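Local coordinates for protein XRE family transcriptional regulator (Enterobacter cloacae subsp. cloacae, PDB 6B8W) that probably regulates transcription by binding DNA, and is represented here by its metal-binding cupin domain, one piece of a longer chain, at residues P7-D12 / F17-I22; V39-V44 / H75-S80. All blocks are in the same frame, centred on the assembly; numbering follows the deposited sequence. Where two conformers were deposited one is given.

Interaction 1: P7-D12 / F17-I22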
# COMPACT_ATOMS: atom_id res chain seq x y z
N PRO A 7 2.37 5.26 -10.74
CA PRO A 7 1.58 5.76 -9.61
C PRO A 7 0.31 4.90 -9.43
O PRO A 7 -0.35 4.59 -10.43
CB PRO A 7 1.21 7.17 -10.06
CG PRO A 7 1.14 7.08 -11.54
CD PRO A 7 2.22 6.11 -11.94
N LEU A 8 -0.00 4.49 -8.20
CA LEU A 8 -1.22 3.69 -7.99
C LEU A 8 -2.46 4.57 -8.00
O LEU A 8 -3.55 4.14 -8.34
CB LEU A 8 -1.14 2.89 -6.69
CG LEU A 8 -0.33 1.60 -6.78
CD1 LEU A 8 0.09 1.09 -5.41
CD2 LEU A 8 -1.12 0.52 -7.52
N PHE A 9 -2.28 5.80 -7.56
CA PHE A 9 -3.32 6.78 -7.51
C PHE A 9 -2.66 8.06 -7.94
O PHE A 9 -1.45 8.20 -7.80
CB PHE A 9 -3.84 6.92 -6.08
CG PHE A 9 -4.46 5.67 -5.55
CD1 PHE A 9 -5.77 5.35 -5.87
CD2 PHE A 9 -3.74 4.80 -4.73
CE1 PHE A 9 -6.36 4.18 -5.40
CE2 PHE A 9 -4.32 3.63 -4.25
CZ PHE A 9 -5.63 3.33 -4.58
N PRO A 10 -3.44 8.99 -8.52
CA PRO A 10 -2.79 10.25 -8.86
C PRO A 10 -2.46 11.00 -7.56
O PRO A 10 -2.93 10.63 -6.47
CB PRO A 10 -3.84 11.01 -9.67
CG PRO A 10 -5.15 10.33 -9.39
CD PRO A 10 -4.82 8.91 -9.01
N TRP A 11 -1.58 11.99 -7.69
CA TRP A 11 -1.23 12.88 -6.61
C TRP A 11 -2.49 13.30 -5.85
O TRP A 11 -3.48 13.67 -6.46
CB TRP A 11 -0.50 14.08 -7.20
CG TRP A 11 -0.61 15.30 -6.41
CD1 TRP A 11 -1.38 16.40 -6.70
CD2 TRP A 11 0.02 15.56 -5.18
NE1 TRP A 11 -1.24 17.34 -5.71
CE2 TRP A 11 -0.38 16.85 -4.77
CE3 TRP A 11 0.90 14.84 -4.38
CZ2 TRP A 11 0.08 17.42 -3.59
CZ3 TRP A 11 1.34 15.42 -3.21
CH2 TRP A 11 0.94 16.69 -2.83
N ASP A 12 -2.45 13.21 -4.53
CA ASP A 12 -3.59 13.50 -3.67
C ASP A 12 -3.33 14.82 -2.95
O ASP A 12 -2.62 14.85 -1.95
CB ASP A 12 -3.74 12.34 -2.68
CG ASP A 12 -5.07 12.36 -1.94
OD1 ASP A 12 -5.57 13.45 -1.60
OD2 ASP A 12 -5.58 11.25 -1.68
N PHE A 17 -0.17 13.31 -0.53
CA PHE A 17 0.22 11.91 -0.52
C PHE A 17 0.37 11.31 -1.92
O PHE A 17 -0.47 11.53 -2.78
CB PHE A 17 -0.86 11.17 0.30
CG PHE A 17 -0.84 9.67 0.19
CD1 PHE A 17 0.18 8.93 0.77
CD2 PHE A 17 -1.90 8.98 -0.42
CE1 PHE A 17 0.18 7.53 0.70
CE2 PHE A 17 -1.90 7.59 -0.48
CZ PHE A 17 -0.87 6.86 0.08
N ASP A 18 1.48 10.61 -2.12
CA ASP A 18 1.76 9.87 -3.34
C ASP A 18 1.88 8.40 -2.96
O ASP A 18 2.27 8.06 -1.85
CB ASP A 18 3.05 10.35 -4.04
CG ASP A 18 2.80 11.34 -5.15
OD1 ASP A 18 1.75 11.26 -5.83
OD2 ASP A 18 3.71 12.17 -5.41
N HIS A 19 1.55 7.54 -3.90
CA HIS A 19 1.56 6.10 -3.68
C HIS A 19 2.05 5.50 -5.01
O HIS A 19 1.34 5.54 -6.03
CB HIS A 19 0.14 5.66 -3.39
CG HIS A 19 0.01 4.27 -2.88
ND1 HIS A 19 -1.05 3.86 -2.12
CD2 HIS A 19 0.85 3.21 -2.96
CE1 HIS A 19 -0.89 2.59 -1.79
NE2 HIS A 19 0.25 2.17 -2.30
N PHE A 20 3.26 4.97 -5.00
CA PHE A 20 3.88 4.43 -6.18
C PHE A 20 4.02 2.94 -6.09
O PHE A 20 4.25 2.39 -5.01
CB PHE A 20 5.29 5.03 -6.34
CG PHE A 20 5.30 6.51 -6.46
CD1 PHE A 20 4.89 7.12 -7.65
CD2 PHE A 20 5.75 7.31 -5.42
CE1 PHE A 20 4.90 8.50 -7.77
CE2 PHE A 20 5.76 8.69 -5.54
CZ PHE A 20 5.34 9.29 -6.72
N SER A 21 3.92 2.29 -7.24
CA SER A 21 4.14 0.87 -7.38
C SER A 21 5.42 0.75 -8.21
O SER A 21 5.46 1.25 -9.36
CB SER A 21 2.96 0.22 -8.08
OG SER A 21 3.26 -1.13 -8.33
N ILE A 22 6.41 0.06 -7.67
CA ILE A 22 7.73 -0.03 -8.29
C ILE A 22 8.17 -1.47 -8.48
O ILE A 22 8.04 -2.28 -7.57
CB ILE A 22 8.75 0.69 -7.40
CG1 ILE A 22 8.32 2.16 -7.20
CG2 ILE A 22 10.17 0.59 -7.98
CD1 ILE A 22 9.20 2.95 -6.25
O HOH W 1 0.94 8.87 -6.68
O HOH W 2 -2.06 9.47 -3.94
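Leu8 N donates to His19 O at 2.8 Å, a nearly straight bond (164° at the hydrogen), just beyond the antiparallel pairing of Pro7 with Phe20 at the edge of the larger cupin sheet. Asp12 and Phe17 form a second antiparallel, hydrogen-bonded pair: Asp12 N reaches Phe17 O at 3.1 Å, and Phe17 N returns a bond to Asp12 O at 3.2 Å. The register shifts by two residues between these pairings, so the 7-12 segment bows off the strand, and two waters bridge the gap. One accepts from His19 N and lies 2.7 Å from both Phe9 O and Asp18 OD1; the other joins two carbonyl oxygens, Pro10 O and Phe17 O, by donating to both. Asp18 also bonds Tyr93 through OD2, Ser21 OG meets His86, and Asp12 OD2 forms a salt bridge with Arg68 of the second subunit.

Packing follows the two faces of the strand. Asp18 OD1 lies at the edge of the Trp11 indole, in its plane, with ring and carboxylate steeply inclined to each other. On the other face, Phe9 and His19 lie side by side with their planes at 49°, and Phe9 also meets His42 of the second subunit edge-to-face. His19 ND1 is buried here without a polar partner in the model. With CG anti to the backbone N (chi1 -169°), the imidazole lies across Leu8, whose CB lies over one ring face near the rim and whose CD1 comes within 3.3 Å of His19 NE2.

Interaction 2: V39-V44 / H75-S80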
# COMPACT_ATOMS: atom_id res chain seq x y z
N VAL A 39 9.55 15.04 4.74
CA VAL A 39 8.83 13.99 4.01
C VAL A 39 9.01 12.64 4.72
O VAL A 39 10.11 12.30 5.20
CB VAL A 39 9.34 13.89 2.55
CG1 VAL A 39 9.02 12.53 1.93
CG2 VAL A 39 8.78 15.03 1.72
N ILE A 40 7.92 11.89 4.82
CA ILE A 40 7.95 10.55 5.38
C ILE A 40 7.69 9.57 4.23
O ILE A 40 6.81 9.80 3.41
CB ILE A 40 6.92 10.32 6.48
CG1 ILE A 40 7.11 11.30 7.63
CG2 ILE A 40 6.99 8.87 6.99
CD1 ILE A 40 8.43 11.18 8.38
N GLU A 41 8.48 8.50 4.17
CA GLU A 41 8.32 7.45 3.20
C GLU A 41 8.05 6.09 3.89
O GLU A 41 8.60 5.79 4.96
CB GLU A 41 9.53 7.35 2.26
CG GLU A 41 9.42 6.20 1.26
CD GLU A 41 10.43 6.19 0.12
OE1 GLU A 41 11.26 7.13 -0.01
OE2 GLU A 41 10.38 5.21 -0.67
N HIS A 42 7.14 5.32 3.29
CA HIS A 42 6.87 3.94 3.73
C HIS A 42 7.18 3.07 2.52
O HIS A 42 6.79 3.38 1.41
CB HIS A 42 5.39 3.68 4.09
CG HIS A 42 4.91 4.34 5.35
ND1 HIS A 42 4.56 5.67 5.40
CD2 HIS A 42 4.65 3.83 6.58
CE1 HIS A 42 4.13 5.96 6.62
NE2 HIS A 42 4.17 4.86 7.35
N VAL A 43 7.89 1.98 2.74
CA VAL A 43 8.12 0.98 1.72
C VAL A 43 7.48 -0.30 2.25
O VAL A 43 7.67 -0.65 3.44
CB VAL A 43 9.61 0.74 1.47
CG1 VAL A 43 9.86 -0.54 0.68
CG2 VAL A 43 10.21 1.93 0.73
N VAL A 44 6.69 -0.95 1.40
CA VAL A 44 6.05 -2.23 1.71
C VAL A 44 6.33 -3.15 0.53
O VAL A 44 6.08 -2.78 -0.62
CB VAL A 44 4.53 -2.11 1.89
CG1 VAL A 44 3.90 -3.48 2.12
CG2 VAL A 44 4.19 -1.17 3.04
N HIS A 75 18.83 7.24 0.82
CA HIS A 75 18.46 5.83 0.99
C HIS A 75 18.53 5.19 -0.37
O HIS A 75 18.63 5.90 -1.38
CB HIS A 75 17.09 5.65 1.65
CG HIS A 75 15.96 6.35 0.97
ND1 HIS A 75 15.71 7.70 1.12
CD2 HIS A 75 14.94 5.86 0.21
CE1 HIS A 75 14.61 8.01 0.44
NE2 HIS A 75 14.13 6.92 -0.12
N ALA A 76 18.48 3.86 -0.38
CA ALA A 76 18.64 3.13 -1.61
C ALA A 76 17.80 1.88 -1.62
O ALA A 76 17.42 1.37 -0.58
CB ALA A 76 20.10 2.79 -1.83
N TYR A 77 17.52 1.41 -2.82
CA TYR A 77 16.70 0.25 -3.03
C TYR A 77 17.52 -0.69 -3.89
O TYR A 77 18.05 -0.27 -4.90
CB TYR A 77 15.42 0.64 -3.79
CG TYR A 77 14.68 1.87 -3.27
CD1 TYR A 77 15.08 3.14 -3.63
CD2 TYR A 77 13.54 1.75 -2.50
CE1 TYR A 77 14.40 4.27 -3.19
CE2 TYR A 77 12.84 2.87 -2.06
CZ TYR A 77 13.28 4.13 -2.40
OH TYR A 77 12.60 5.27 -1.99
N ARG A 78 17.57 -1.96 -3.53
CA ARG A 78 18.37 -2.91 -4.28
C ARG A 78 17.71 -4.27 -4.34
O ARG A 78 17.09 -4.71 -3.38
CB ARG A 78 19.77 -3.01 -3.65
CG ARG A 78 20.78 -3.83 -4.44
CD ARG A 78 22.18 -3.74 -3.84
NE ARG A 78 22.24 -4.34 -2.50
CZ ARG A 78 23.31 -4.33 -1.70
NH1 ARG A 78 24.45 -3.76 -2.07
NH2 ARG A 78 23.24 -4.94 -0.52
N ASN A 79 17.84 -4.91 -5.51
CA ASN A 79 17.33 -6.26 -5.71
C ASN A 79 18.51 -7.19 -5.90
O ASN A 79 19.16 -7.14 -6.94
CB ASN A 79 16.44 -6.33 -6.95
CG ASN A 79 15.76 -7.68 -7.10
OD1 ASN A 79 16.05 -8.61 -6.36
ND2 ASN A 79 14.85 -7.80 -8.07
N SER A 80 18.80 -8.00 -4.89
CA SER A 80 19.88 -9.00 -4.95
C SER A 80 19.36 -10.42 -5.15
O SER A 80 20.14 -11.37 -5.06
CB SER A 80 20.77 -8.92 -3.73
OG SER A 80 21.51 -7.74 -3.76
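Glu41 meets His75 and Tyr77 across the interior of the barrel, from strands whose axes come no closer than 11.3 Å and run within 16° of parallel; at that separation side chains make the whole contact. The polar part is a three-residue cluster. Tyr77 OH donates to the syn lone pair of Glu41 OE2 at 2.6 Å, and this oxygen lies at the edge of the phenol in its plane. The two side chains arrive from opposite directions, with carboxylate and ring planes 34° apart. Glu41 gains its reach from an extended chain that leaves with CG anti to the backbone N (chi1 177°). His75 NE2 makes a weak, bent bond to Glu41 OE1 at 2.9 Å, and another weak one to Tyr77 OH, also at 2.9 Å, with that hydroxyl in the imidazole plane. Second-shell bonds steady the group: Ser89 OG binds Glu41 OE2, while Lys73 O holds His75 ND1 and thereby restricts the rotation of the imidazole.

Apolar contact is slight. Val43 CG2 sits 3.9 Å from Tyr77 CE2, at the ring edge and near its plane; Phe87 and Met52 also pack against both residues.

Glu41, His75 and Tyr77 are manganese ligands in a structure of this protein, although no metal is bound to this chain; their convergence from facing sheets is the metal site at the heart of a cupin beta-barrel.

From the N terminus, strand 3-7 runs into the loop that interaction 1 closes, bringing strand 17-24 back alongside 7-12 with four residues between the segments. The chain then passes through strand 29-31 before reaching 39-44. Interaction 2 closes a much longer excursion, 30 residues including strands 50-54, 57-61 and 66-70. The two contacts are in series, neither nested nor crossed. Interaction 1 stays at one edge of the larger sheet, whereas interaction 2 joins that sheet to the smaller one. Their centres lie 15 Å apart and their nearest atoms about 6 Å. Across the dimer, Phe17 of interaction 1 meets His42 of the second subunit, on the strand segment that carries interaction 2 there.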